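Local coordinates for protein N5-carboxyaminoimidazole ribonucleotide synthetase (Bacillus anthracis, PDB 3QFF) that probably catalyses the ATP-dependent carboxylation of 5-aminoimidazole ribonucleotide by bicarbonate to N5-carboxyaminoimidazole ribonucleotide in purine biosynthesis, at residues Lys15-Gly21 against Ser76-Glu82; Gly338-Tyr344 against Met355-Leu361. All coordinates share one frame. Residue numbers count along the deposited sequence, not the author numbering.

Interaction 1. Residues Lys15-Gly21 against Ser76-Glu82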
ATOM      1  N   LYS A  15      -7.825  -3.704  16.794  1.00 24.23           N
ATOM      2  CA  LYS A  15      -9.192  -3.216  16.994  1.00 23.66           C
ATOM      3  C   LYS A  15      -9.895  -3.055  15.648  1.00 22.58           C
ATOM      4  O   LYS A  15      -9.257  -3.123  14.597  1.00 22.34           O
ATOM      5  CB  LYS A  15      -9.192  -1.877  17.740  1.00 23.48           C
ATOM      6  CG  LYS A  15      -8.570  -1.903  19.137  1.00 25.17           C
ATOM      7  CD  LYS A  15      -9.432  -2.662  20.151  1.00 28.65           C
ATOM      8  CE  LYS A  15      -9.021  -2.305  21.581  1.00 28.59           C
ATOM      9  NZ  LYS A  15      -7.573  -2.617  21.784  1.00 32.34           N
ATOM     10  N   THR A  16     -11.201  -2.802  15.700  1.00 22.36           N
ATOM     11  CA  THR A  16     -12.036  -2.650  14.514  1.00 21.99           C
ATOM     12  C   THR A  16     -12.294  -1.178  14.207  1.00 22.09           C
ATOM     13  O   THR A  16     -12.773  -0.409  15.066  1.00 22.71           O
ATOM     14  CB  THR A  16     -13.404  -3.376  14.688  1.00 22.34           C
ATOM     15  OG1 THR A  16     -13.179  -4.755  15.007  1.00 22.91           O
ATOM     16  CG2 THR A  16     -14.267  -3.267  13.430  1.00 21.74           C
ATOM     17  N   ILE A  17     -11.988  -0.804  12.974  1.00 21.09           N
ATOM     18  CA  ILE A  17     -12.388   0.481  12.450  1.00 21.10           C
ATOM     19  C   ILE A  17     -13.652   0.313  11.608  1.00 20.89           C
ATOM     20  O   ILE A  17     -13.685  -0.482  10.646  1.00 21.25           O
ATOM     21  CB  ILE A  17     -11.261   1.131  11.612  1.00 20.93           C
ATOM     22  CG1 ILE A  17      -9.997   1.290  12.469  1.00 21.13           C
ATOM     23  CG2 ILE A  17     -11.749   2.467  11.042  1.00 20.96           C
ATOM     24  CD1 ILE A  17      -8.745   1.673  11.678  1.00 21.86           C
ATOM     25  N   GLY A  18     -14.678   1.066  11.978  1.00 20.55           N
ATOM     26  CA  GLY A  18     -15.953   1.080  11.276  1.00 20.76           C
ATOM     27  C   GLY A  18     -16.064   2.278  10.357  1.00 20.99           C
ATOM     28  O   GLY A  18     -15.818   3.421  10.765  1.00 20.70           O
ATOM     29  N   ILE A  19     -16.457   2.015   9.118  1.00 20.50           N
ATOM     30  CA  ILE A  19     -16.524   3.047   8.092  1.00 21.14           C
ATOM     31  C   ILE A  19     -17.961   3.202   7.582  1.00 21.39           C
ATOM     32  O   ILE A  19     -18.599   2.224   7.172  1.00 21.59           O
ATOM     33  CB  ILE A  19     -15.581   2.720   6.899  1.00 20.90           C
ATOM     34  CG1 ILE A  19     -14.136   2.499   7.398  1.00 21.56           C
ATOM     35  CG2 ILE A  19     -15.672   3.831   5.827  1.00 21.28           C
ATOM     36  CD1 ILE A  19     -13.135   2.038   6.322  1.00 22.09           C
ATOM     37  N   ILE A  20     -18.463   4.434   7.624  1.00 21.18           N
ATOM     38  CA  ILE A  20     -19.763   4.750   7.044  1.00 21.00           C
ATOM     39  C   ILE A  20     -19.574   5.167   5.578  1.00 21.54           C
ATOM     40  O   ILE A  20     -19.068   6.253   5.279  1.00 20.92           O
ATOM     41  CB  ILE A  20     -20.517   5.839   7.843  1.00 21.02           C
ATOM     42  CG1 ILE A  20     -20.687   5.412   9.308  1.00 21.46           C
ATOM     43  CG2 ILE A  20     -21.891   6.162   7.191  1.00 20.69           C
ATOM     44  CD1 ILE A  20     -21.152   6.509  10.218  1.00 24.08           C
ATOM     45  N   GLY A  21     -20.006   4.293   4.683  1.00 21.31           N
ATOM     46  CA  GLY A  21     -19.866   4.503   3.252  1.00 22.91           C
ATOM     47  C   GLY A  21     -18.846   3.523   2.718  1.00 23.75           C
ATOM     48  O   GLY A  21     -17.737   3.442   3.238  1.00 24.91           O
ATOM     49  N   SER A  76     -17.556  -1.414  16.600  1.00 23.89           N
ATOM     50  CA  SER A  76     -16.382  -0.644  16.171  1.00 23.60           C
ATOM     51  C   SER A  76     -15.705   0.048  17.353  1.00 23.08           C
ATOM     52  O   SER A  76     -16.371   0.638  18.194  1.00 23.45           O
ATOM     53  CB  SER A  76     -16.810   0.432  15.164  1.00 23.62           C
ATOM     54  OG  SER A  76     -17.336  -0.160  13.993  1.00 24.56           O
ATOM     55  N   ASP A  77     -14.375  -0.009  17.396  1.00 22.97           N
ATOM     56  CA  ASP A  77     -13.588   0.726  18.386  1.00 22.46           C
ATOM     57  C   ASP A  77     -13.383   2.194  18.020  1.00 22.90           C
ATOM     58  O   ASP A  77     -13.171   3.042  18.898  1.00 23.13           O
ATOM     59  CB  ASP A  77     -12.266   0.004  18.601  1.00 22.72           C
ATOM     60  CG  ASP A  77     -12.488  -1.427  19.088  1.00 22.78           C
ATOM     61  OD1 ASP A  77     -12.662  -1.608  20.321  1.00 23.40           O
ATOM     62  OD2 ASP A  77     -12.538  -2.349  18.241  1.00 22.33           O
ATOM     63  N   VAL A  78     -13.453   2.486  16.723  1.00 22.31           N
ATOM     64  CA  VAL A  78     -13.427   3.865  16.222  1.00 22.13           C
ATOM     65  C   VAL A  78     -14.275   3.895  14.961  1.00 21.83           C
ATOM     66  O   VAL A  78     -14.279   2.931  14.179  1.00 22.46           O
ATOM     67  CB  VAL A  78     -11.967   4.406  15.983  1.00 22.27           C
ATOM     68  CG1 VAL A  78     -11.195   3.559  14.970  1.00 21.43           C
ATOM     69  CG2 VAL A  78     -11.976   5.903  15.559  1.00 21.12           C
ATOM     70  N   VAL A  79     -15.019   4.979  14.780  1.00 21.67           N
ATOM     71  CA  VAL A  79     -15.861   5.162  13.595  1.00 21.74           C
ATOM     72  C   VAL A  79     -15.366   6.359  12.760  1.00 21.84           C
ATOM     73  O   VAL A  79     -15.066   7.424  13.301  1.00 22.23           O
ATOM     74  CB  VAL A  79     -17.359   5.332  13.988  1.00 21.55           C
ATOM     75  CG1 VAL A  79     -18.260   5.533  12.750  1.00 21.73           C
ATOM     76  CG2 VAL A  79     -17.850   4.111  14.796  1.00 21.90           C
ATOM     77  N   THR A  80     -15.280   6.166  11.449  1.00 22.02           N
ATOM     78  CA  THR A  80     -15.022   7.250  10.511  1.00 22.99           C
ATOM     79  C   THR A  80     -16.030   7.137   9.368  1.00 24.03           C
ATOM     80  O   THR A  80     -16.816   6.182   9.306  1.00 22.89           O
ATOM     81  CB  THR A  80     -13.526   7.257  10.007  1.00 23.01           C
ATOM     82  OG1 THR A  80     -13.312   8.361   9.117  1.00 23.52           O
ATOM     83  CG2 THR A  80     -13.176   5.956   9.288  1.00 22.46           C
ATOM     84  N   TYR A  81     -16.031   8.120   8.476  1.00 25.49           N
ATOM     85  CA  TYR A  81     -16.987   8.133   7.371  1.00 26.84           C
ATOM     86  C   TYR A  81     -16.315   8.478   6.054  1.00 28.00           C
ATOM     87  O   TYR A  81     -15.356   9.257   6.012  1.00 28.71           O
ATOM     88  CB  TYR A  81     -18.085   9.174   7.641  1.00 26.76           C
ATOM     89  CG  TYR A  81     -17.505  10.559   7.852  1.00 27.01           C
ATOM     90  CD1 TYR A  81     -17.213  11.030   9.134  1.00 26.72           C
ATOM     91  CD2 TYR A  81     -17.194  11.373   6.761  1.00 27.36           C
ATOM     92  CE1 TYR A  81     -16.643  12.303   9.322  1.00 28.41           C
ATOM     93  CE2 TYR A  81     -16.625  12.628   6.936  1.00 26.78           C
ATOM     94  CZ  TYR A  81     -16.356  13.086   8.207  1.00 26.95           C
ATOM     95  OH  TYR A  81     -15.791  14.324   8.351  1.00 29.31           O
ATOM     96  N   GLU A  82     -16.857   7.914   4.979  1.00 29.17           N
ATOM     97  CA  GLU A  82     -16.593   8.378   3.620  1.00 30.38           C
ATOM     98  C   GLU A  82     -17.812   9.175   3.157  1.00 30.47           C
ATOM     99  O   GLU A  82     -17.685  10.210   2.488  1.00 30.31           O
ATOM    100  CB  GLU A  82     -16.373   7.183   2.688  1.00 30.86           C
ATOM    101  CG  GLU A  82     -16.932   7.413   1.276  1.00 33.30           C
ATOM    102  CD  GLU A  82     -16.988   6.159   0.458  1.00 34.81           C
ATOM    103  OE1 GLU A  82     -18.101   5.626   0.263  1.00 35.93           O
ATOM    104  OE2 GLU A  82     -15.917   5.718   0.004  1.00 35.35           O
TER

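Interaction 2. Residues Gly338-Tyr344 against Met355-Leu361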
ATOM      1  N   GLY A 338       5.822   2.366 -15.800  1.00 33.06           N
ATOM      2  CA  GLY A 338       5.944   3.577 -14.983  1.00 32.17           C
ATOM      3  C   GLY A 338       4.603   4.140 -14.514  1.00 31.60           C
ATOM      4  O   GLY A 338       4.530   5.287 -14.062  1.00 31.89           O
ATOM      5  N   CYS A 339       3.552   3.329 -14.627  1.00 30.36           N
ATOM      6  CA  CYS A 339       2.200   3.707 -14.249  1.00 30.17           C
ATOM      7  C   CYS A 339       1.751   2.753 -13.163  1.00 29.61           C
ATOM      8  O   CYS A 339       2.062   1.555 -13.219  1.00 30.11           O
ATOM      9  CB  CYS A 339       1.245   3.603 -15.442  1.00 29.96           C
ATOM     10  SG  CYS A 339       1.679   4.646 -16.854  1.00 33.14           S
ATOM     11  N   TYR A 340       1.026   3.274 -12.178  1.00 27.55           N
ATOM     12  CA  TYR A 340       0.594   2.469 -11.033  1.00 26.26           C
ATOM     13  C   TYR A 340      -0.924   2.483 -10.924  1.00 25.88           C
ATOM     14  O   TYR A 340      -1.545   3.492 -10.535  1.00 24.23           O
ATOM     15  CB  TYR A 340       1.323   2.924  -9.753  1.00 26.03           C
ATOM     16  CG  TYR A 340       2.812   2.769  -9.943  1.00 26.64           C
ATOM     17  CD1 TYR A 340       3.576   3.803 -10.494  1.00 26.33           C
ATOM     18  CD2 TYR A 340       3.443   1.548  -9.672  1.00 26.85           C
ATOM     19  CE1 TYR A 340       4.943   3.654 -10.730  1.00 28.17           C
ATOM     20  CE2 TYR A 340       4.820   1.391  -9.894  1.00 29.08           C
ATOM     21  CZ  TYR A 340       5.558   2.442 -10.426  1.00 28.57           C
ATOM     22  OH  TYR A 340       6.905   2.288 -10.669  1.00 29.57           O
ATOM     23  N   LEU A 341      -1.505   1.345 -11.299  1.00 24.64           N
ATOM     24  CA  LEU A 341      -2.942   1.227 -11.478  1.00 24.75           C
ATOM     25  C   LEU A 341      -3.661   0.925 -10.173  1.00 24.17           C
ATOM     26  O   LEU A 341      -3.249   0.045  -9.416  1.00 24.82           O
ATOM     27  CB  LEU A 341      -3.240   0.142 -12.526  1.00 25.07           C
ATOM     28  CG  LEU A 341      -4.673  -0.151 -12.975  1.00 26.58           C
ATOM     29  CD1 LEU A 341      -5.361   1.101 -13.559  1.00 28.65           C
ATOM     30  CD2 LEU A 341      -4.676  -1.293 -13.994  1.00 28.43           C
ATOM     31  N   HIS A 342      -4.727   1.673  -9.908  1.00 23.71           N
ATOM     32  CA  HIS A 342      -5.657   1.350  -8.835  1.00 24.12           C
ATOM     33  C   HIS A 342      -7.049   1.156  -9.410  1.00 24.36           C
ATOM     34  O   HIS A 342      -7.550   2.009 -10.139  1.00 24.75           O
ATOM     35  CB  HIS A 342      -5.627   2.436  -7.759  1.00 24.03           C
ATOM     36  CG  HIS A 342      -4.259   2.643  -7.190  1.00 23.70           C
ATOM     37  ND1 HIS A 342      -3.865   2.111  -5.981  1.00 24.70           N
ATOM     38  CD2 HIS A 342      -3.166   3.246  -7.708  1.00 23.31           C
ATOM     39  CE1 HIS A 342      -2.597   2.419  -5.761  1.00 23.69           C
ATOM     40  NE2 HIS A 342      -2.146   3.090  -6.805  1.00 23.99           N
ATOM     41  N   LEU A 343      -7.653   0.018  -9.116  1.00 24.59           N
ATOM     42  CA  LEU A 343      -9.023  -0.213  -9.554  1.00 25.25           C
ATOM     43  C   LEU A 343      -9.881  -0.591  -8.354  1.00 25.18           C
ATOM     44  O   LEU A 343      -9.445  -1.335  -7.483  1.00 24.36           O
ATOM     45  CB  LEU A 343      -9.086  -1.251 -10.683  1.00 25.53           C
ATOM     46  CG  LEU A 343      -8.370  -0.870 -11.990  1.00 25.60           C
ATOM     47  CD1 LEU A 343      -8.346  -2.046 -12.970  1.00 25.19           C
ATOM     48  CD2 LEU A 343      -9.016   0.337 -12.664  1.00 24.71           C
ATOM     49  N   TYR A 344     -11.095  -0.058  -8.315  1.00 25.07           N
ATOM     50  CA  TYR A 344     -11.878  -0.041  -7.086  1.00 26.55           C
ATOM     51  C   TYR A 344     -12.808  -1.249  -6.884  1.00 27.77           C
ATOM     52  O   TYR A 344     -13.389  -1.414  -5.815  1.00 27.72           O
ATOM     53  CB  TYR A 344     -12.682   1.271  -7.010  1.00 26.24           C
ATOM     54  CG  TYR A 344     -11.874   2.557  -7.181  1.00 23.94           C
ATOM     55  CD1 TYR A 344     -12.459   3.696  -7.755  1.00 23.15           C
ATOM     56  CD2 TYR A 344     -10.548   2.652  -6.738  1.00 22.19           C
ATOM     57  CE1 TYR A 344     -11.750   4.898  -7.894  1.00 21.92           C
ATOM     58  CE2 TYR A 344      -9.819   3.851  -6.880  1.00 21.80           C
ATOM     59  CZ  TYR A 344     -10.437   4.966  -7.453  1.00 21.21           C
ATOM     60  OH  TYR A 344      -9.740   6.130  -7.592  1.00 21.36           O
ATOM     61  N   MET A 355     -13.964   4.611 -11.608  1.00 27.08           N
ATOM     62  CA  MET A 355     -13.696   3.158 -11.554  1.00 26.59           C
ATOM     63  C   MET A 355     -12.311   2.862 -10.981  1.00 25.89           C
ATOM     64  O   MET A 355     -12.074   1.773 -10.473  1.00 25.35           O
ATOM     65  CB  MET A 355     -13.808   2.520 -12.955  1.00 26.97           C
ATOM     66  CG  MET A 355     -15.145   2.828 -13.682  1.00 27.81           C
ATOM     67  SD  MET A 355     -16.603   2.245 -12.805  1.00 32.58           S
ATOM     68  CE  MET A 355     -16.391   0.462 -12.938  1.00 29.72           C
ATOM     69  N   GLY A 356     -11.405   3.830 -11.106  1.00 24.75           N
ATOM     70  CA  GLY A 356     -10.055   3.723 -10.579  1.00 23.70           C
ATOM     71  C   GLY A 356      -9.272   4.992 -10.819  1.00 23.08           C
ATOM     72  O   GLY A 356      -9.848   6.054 -11.146  1.00 22.99           O
ATOM     73  N   HIS A 357      -7.957   4.883 -10.653  1.00 22.57           N
ATOM     74  CA  HIS A 357      -7.017   5.930 -11.050  1.00 21.88           C
ATOM     75  C   HIS A 357      -5.662   5.303 -11.379  1.00 22.41           C
ATOM     76  O   HIS A 357      -5.358   4.182 -10.946  1.00 22.43           O
ATOM     77  CB  HIS A 357      -6.877   7.009  -9.954  1.00 21.63           C
ATOM     78  CG  HIS A 357      -6.265   6.507  -8.681  1.00 20.27           C
ATOM     79  ND1 HIS A 357      -7.016   5.965  -7.659  1.00 18.93           N
ATOM     80  CD2 HIS A 357      -4.980   6.497  -8.252  1.00 18.22           C
ATOM     81  CE1 HIS A 357      -6.216   5.627  -6.663  1.00 17.65           C
ATOM     82  NE2 HIS A 357      -4.977   5.937  -6.997  1.00 17.48           N
ATOM     83  N   VAL A 358      -4.853   6.019 -12.145  1.00 21.75           N
ATOM     84  CA  VAL A 358      -3.489   5.590 -12.377  1.00 22.72           C
ATOM     85  C   VAL A 358      -2.542   6.717 -11.972  1.00 22.49           C
ATOM     86  O   VAL A 358      -2.754   7.879 -12.340  1.00 22.68           O
ATOM     87  CB  VAL A 358      -3.266   5.094 -13.848  1.00 23.12           C
ATOM     88  CG1 VAL A 358      -3.603   6.184 -14.857  1.00 23.64           C
ATOM     89  CG2 VAL A 358      -1.836   4.585 -14.057  1.00 24.20           C
ATOM     90  N   ASN A 359      -1.523   6.365 -11.184  1.00 21.71           N
ATOM     91  CA  ASN A 359      -0.463   7.282 -10.813  1.00 21.54           C
ATOM     92  C   ASN A 359       0.754   7.076 -11.698  1.00 22.87           C
ATOM     93  O   ASN A 359       1.403   6.014 -11.653  1.00 22.39           O
ATOM     94  CB  ASN A 359      -0.093   7.085  -9.338  1.00 21.38           C
ATOM     95  CG  ASN A 359      -1.141   7.656  -8.403  1.00 20.61           C
ATOM     96  OD1 ASN A 359      -1.826   8.629  -8.745  1.00 22.40           O
ATOM     97  ND2 ASN A 359      -1.285   7.057  -7.233  1.00 20.65           N
ATOM     98  N   ILE A 360       1.053   8.088 -12.503  1.00 23.28           N
ATOM     99  CA  ILE A 360       2.172   8.029 -13.421  1.00 24.36           C
ATOM    100  C   ILE A 360       3.352   8.750 -12.791  1.00 25.41           C
ATOM    101  O   ILE A 360       3.351   9.984 -12.684  1.00 25.39           O
ATOM    102  CB  ILE A 360       1.832   8.691 -14.783  1.00 23.99           C
ATOM    103  CG1 ILE A 360       0.541   8.118 -15.366  1.00 23.65           C
ATOM    104  CG2 ILE A 360       3.004   8.529 -15.775  1.00 25.08           C
ATOM    105  CD1 ILE A 360      -0.002   8.927 -16.564  1.00 24.45           C
ATOM    106  N   LEU A 361       4.353   7.972 -12.390  1.00 26.52           N
ATOM    107  CA  LEU A 361       5.539   8.484 -11.719  1.00 28.28           C
ATOM    108  C   LEU A 361       6.661   8.730 -12.720  1.00 28.96           C
ATOM    109  O   LEU A 361       6.918   7.896 -13.592  1.00 29.66           O
ATOM    110  CB  LEU A 361       5.999   7.488 -10.646  1.00 28.22           C
ATOM    111  CG  LEU A 361       5.669   7.723  -9.163  1.00 30.57           C
ATOM    112  CD1 LEU A 361       4.191   7.938  -8.897  1.00 30.51           C
ATOM    113  CD2 LEU A 361       6.180   6.547  -8.354  1.00 29.59           C
TER

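Interaction 1. Residues Lys15-Gly21 against Ser76-Glu82
Across the parallel pair, T16, G18 and I20 spend both their amides and carbonyls on 76-82. G18 sits mid-pattern: its N donates to V78 O (2.9 Å) and its O accepts from T80 N (2.9 Å). Farther along, I20 N donates to T80 O (2.9 Å) and I20 O receives E82 N (2.8 Å). At the opposite end T16 O takes D77 N (2.9 Å) and, weakly, V78 N (3.4 Å), while D77 OD2 stands in for a main-chain acceptor, 2.9 Å from T16 N. I17 and I19 turn their polar backbone atoms to K39, A41 and L43 of strand 39-44. This parallel sheet, ordered 57-60, 39-44, 16-20, 78-81 with 78-81 outermost within the chain, belongs to the Rossmann-like preATP-grasp domain, and G21 opens the glycine-rich turn into helix 24-35. E82 OE1 accepts from G23 N in that turn and OE2 from G26 N in the helix's first turn. G18 leaves room for S76 OG, 3.3 Å from G18 CA and hydrogen-bonded to L72 O. On the face holding I17, V78, I19 and T80, I17 CG1 meets V78 CG1 at 3.6 Å; T80 OG1 bonds Q102 and H298. G21 O, though buried, has no modelled partner.

Interaction 2. Residues Gly338-Tyr344 against Met355-Leu361
This is an antiparallel β-hairpin pairing in the C-terminal domain, at the edge of a large antiparallel sheet to which the ATP-grasp domain also contributes: strand 339-343 is outermost within the chain, and strand 354-361 separates it from strand 316-322. Two-way hydrogen bonds link Y340 with N359 (Y340 N to N359 O 2.8 Å, N359 N to Y340 O 2.9 Å) and H342 with H357 (H342 N to H357 O 2.8 Å, H357 N to H342 O 2.9 Å). Beyond them, L361 N donates to G338 O (3.2 Å) and Y344 N to M355 O (3.0 Å). A classic bulge at M355 and G356, opposite I321, interrupts the regular pairing with strand 316-322. G356 is also needed sterically: a CB there would clash with H342 O and L343 CD2, and its CA packs 3.4 Å from the centroid of the Y344 ring. One face of the hairpin is apolar, with C339 CB 3.5 Å from V358 CG2. The other carries Y340, H342, H357 and N359. H342 CB lies over the H357 ring, and Y344 OH hydrogen-bonds H357 ND1 (2.7 Å). D288 accepts from both H342 NE2 and N359 ND2, whereas Y340 OH bonds E291 and E309 of the second subunit. The polar groups on this face therefore tie the hairpin both to helix 286-289 and to the dimer partner.

How the interactions relate
Interactions 1 and 2 are both largely buried strand pairings, but they hold different elements in different domains: their centres are 26 Å apart, and the nearest atoms, about 9 Å apart, do not touch. Interaction 1 joins parallel strands distant in sequence, whereas interaction 2 closes a local hairpin. The main chain dominates both; they differ in the one side-chain bond (D77 carboxylate to T16 amide, against Y344 OH with H357 ND1) and in interaction 2's H342, Y344 and H357 aromatic cluster. Their surroundings differ too, since 15-21 and 76-82 touch no other subunit, while 338-344 and 355-361 contribute to the dimer interface. Helix 24-35 is a shared neighbour, its M29 meeting I19 and its M28 meeting Y344.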